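Local coordinates for protein acidocalcisomal pyrophosphatase (Trypanosoma brucei brucei, PDB 5CUY) that probably hydrolyses inorganic diphosphate to phosphate with the help of magnesium ions, as a soluble pyrophosphatase of the acidocalcisome, at residues D[275-280]-D[292-297]. The protein carries 1 engineered substitution. Numbering follows the deposited sequence.
Sequences QTWEST and NDPVDA
The indole of W277 lies over the backbone of N292 and D293, with D293 N 3.3 Å above the ring plane and offset toward the rim. With CG anti to the backbone N (chi1 -178°), the side chain sets off away from the partner chain, yet the six-membered ring ends up over it. The amide of N292 runs nearly level with the indole, the two planes 19° apart, and its OD1 sits 3.1 Å from W277 CZ2. That same oxygen accepts T280 N at 3.3 Å in a nearly straight bond, but the donor stands well above the carbonyl plane. F152 of the second subunit meets W277 edge-to-face and also packs on N292. Farther along, T276 OG1 accepts V295 N at 3.0 Å while also bonding F273 O, which ties the hydroxyl to two backbone groups. Between these ends E278 N donates to D293 O at 3.0 Å, and E278 O receives weak bonds from N292 N and D293 N. N292, in a left-handed backbone conformation, and D293 both face E278, an arrangement that fits a G1 beta bulge, just ahead of the strand carrying D296, which binds magnesium with D291 and D328.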
loop_
_atom_site.group_PDB
_atom_site.type_symbol
_atom_site.label_atom_id
_atom_site.label_comp_id
_atom_site.label_asym_id
_atom_site.label_seq_id
_atom_site.Cartn_x
_atom_site.Cartn_y
_atom_site.Cartn_z
ATOM N N GLN D 275 -13.944 3.417 -27.954
ATOM C CA GLN D 275 -13.672 4.464 -28.950
ATOM C C GLN D 275 -12.306 4.329 -29.618
ATOM O O GLN D 275 -11.558 5.334 -29.765
ATOM C CB GLN D 275 -13.792 5.864 -28.296
ATOM C CG GLN D 275 -15.113 6.045 -27.509
ATOM C CD GLN D 275 -15.292 7.414 -26.790
ATOM O OE1 GLN D 275 -14.330 8.039 -26.332
ATOM N NE2 GLN D 275 -16.543 7.840 -26.649
ATOM N N THR D 276 -11.966 3.098 -30.001
ATOM C CA THR D 276 -10.679 2.829 -30.659
ATOM C C THR D 276 -10.966 1.899 -31.818
ATOM O O THR D 276 -11.929 1.152 -31.768
ATOM C CB THR D 276 -9.637 2.150 -29.704
ATOM O OG1 THR D 276 -10.093 0.845 -29.349
ATOM C CG2 THR D 276 -9.393 2.982 -28.426
ATOM N N TRP D 277 -10.150 1.950 -32.861
ATOM C CA TRP D 277 -10.353 1.112 -34.045
ATOM C C TRP D 277 -9.065 0.971 -34.816
ATOM O O TRP D 277 -8.462 1.966 -35.251
ATOM C CB TRP D 277 -11.366 1.738 -34.974
ATOM C CG TRP D 277 -11.672 0.927 -36.176
ATOM C CD1 TRP D 277 -11.452 1.269 -37.499
ATOM C CD2 TRP D 277 -12.368 -0.322 -36.203
ATOM N NE1 TRP D 277 -11.988 0.308 -38.342
ATOM C CE2 TRP D 277 -12.555 -0.676 -37.570
ATOM C CE3 TRP D 277 -12.861 -1.175 -35.209
ATOM C CZ2 TRP D 277 -13.220 -1.846 -37.953
ATOM C CZ3 TRP D 277 -13.516 -2.328 -35.587
ATOM C CH2 TRP D 277 -13.694 -2.657 -36.951
ATOM N N GLU D 278 -8.647 -0.273 -34.987
ATOM C CA GLU D 278 -7.442 -0.571 -35.726
ATOM C C GLU D 278 -7.920 -1.103 -37.064
ATOM O O GLU D 278 -8.479 -2.181 -37.153
ATOM C CB GLU D 278 -6.645 -1.568 -34.914
ATOM C CG GLU D 278 -6.018 -0.871 -33.720
ATOM C CD GLU D 278 -4.611 -0.374 -34.030
ATOM O OE1 GLU D 278 -3.660 -1.108 -33.712
ATOM O OE2 GLU D 278 -4.432 0.718 -34.610
ATOM N N SER D 279 -7.693 -0.333 -38.111
ATOM C CA SER D 279 -8.209 -0.689 -39.420
ATOM C C SER D 279 -7.423 -1.544 -40.390
ATOM O O SER D 279 -6.246 -1.316 -40.633
ATOM C CB SER D 279 -8.622 0.581 -40.161
ATOM O OG SER D 279 -8.932 0.267 -41.512
ATOM N N THR D 280 -8.105 -2.508 -40.991
ATOM C CA THR D 280 -7.439 -3.347 -41.964
ATOM C C THR D 280 -7.256 -2.523 -43.225
ATOM O O THR D 280 -7.028 -3.058 -44.280
ATOM C CB THR D 280 -8.258 -4.591 -42.327
ATOM O OG1 THR D 280 -9.589 -4.193 -42.639
ATOM C CG2 THR D 280 -8.303 -5.569 -41.188
ATOM N N ASN D 292 -9.196 -4.603 -37.757
ATOM C CA ASN D 292 -10.634 -4.273 -37.653
ATOM C C ASN D 292 -11.183 -4.641 -36.285
ATOM O O ASN D 292 -12.081 -5.489 -36.155
ATOM C CB ASN D 292 -11.461 -4.972 -38.743
ATOM C CG ASN D 292 -11.509 -4.173 -40.038
ATOM O OD1 ASN D 292 -11.224 -2.968 -40.054
ATOM N ND2 ASN D 292 -11.878 -4.830 -41.127
ATOM N N ASP D 293 -10.671 -3.951 -35.270
ATOM C CA ASP D 293 -11.045 -4.238 -33.890
ATOM C C ASP D 293 -10.500 -3.175 -32.916
ATOM O O ASP D 293 -9.530 -2.480 -33.213
ATOM C CB ASP D 293 -10.448 -5.600 -33.555
ATOM C CG ASP D 293 -11.349 -6.443 -32.739
ATOM O OD1 ASP D 293 -12.528 -6.610 -33.134
ATOM O OD2 ASP D 293 -10.867 -6.958 -31.703
ATOM N N PRO D 294 -11.146 -3.016 -31.752
ATOM C CA PRO D 294 -10.700 -2.045 -30.749
ATOM C C PRO D 294 -9.373 -2.591 -30.244
ATOM O O PRO D 294 -9.129 -3.807 -30.313
ATOM C CB PRO D 294 -11.798 -2.122 -29.692
ATOM C CG PRO D 294 -13.002 -2.471 -30.468
ATOM C CD PRO D 294 -12.466 -3.549 -31.387
ATOM N N VAL D 295 -8.507 -1.720 -29.746
ATOM C CA VAL D 295 -7.217 -2.191 -29.312
ATOM C C VAL D 295 -7.385 -2.912 -28.017
ATOM O O VAL D 295 -8.177 -2.510 -27.162
ATOM C CB VAL D 295 -6.195 -1.044 -29.142
ATOM C CG1 VAL D 295 -6.579 0.125 -30.008
ATOM C CG2 VAL D 295 -6.070 -0.645 -27.684
ATOM N N ASP D 296 -6.626 -3.978 -27.864
ATOM C CA ASP D 296 -6.741 -4.757 -26.682
ATOM C C ASP D 296 -5.885 -4.305 -25.513
ATOM O O ASP D 296 -4.970 -3.522 -25.659
ATOM C CB ASP D 296 -6.450 -6.214 -27.048
ATOM C CG ASP D 296 -7.554 -6.828 -27.935
ATOM O OD1 ASP D 296 -8.725 -6.939 -27.466
ATOM O OD2 ASP D 296 -7.265 -7.192 -29.093
ATOM N N ALA D 297 -6.209 -4.747 -24.315
ATOM C CA ALA D 297 -5.336 -4.401 -23.224
ATOM C C ALA D 297 -5.347 -5.525 -22.206
ATOM O O ALA D 297 -6.225 -6.384 -22.195
ATOM C CB ALA D 297 -5.704 -3.095 -22.596
#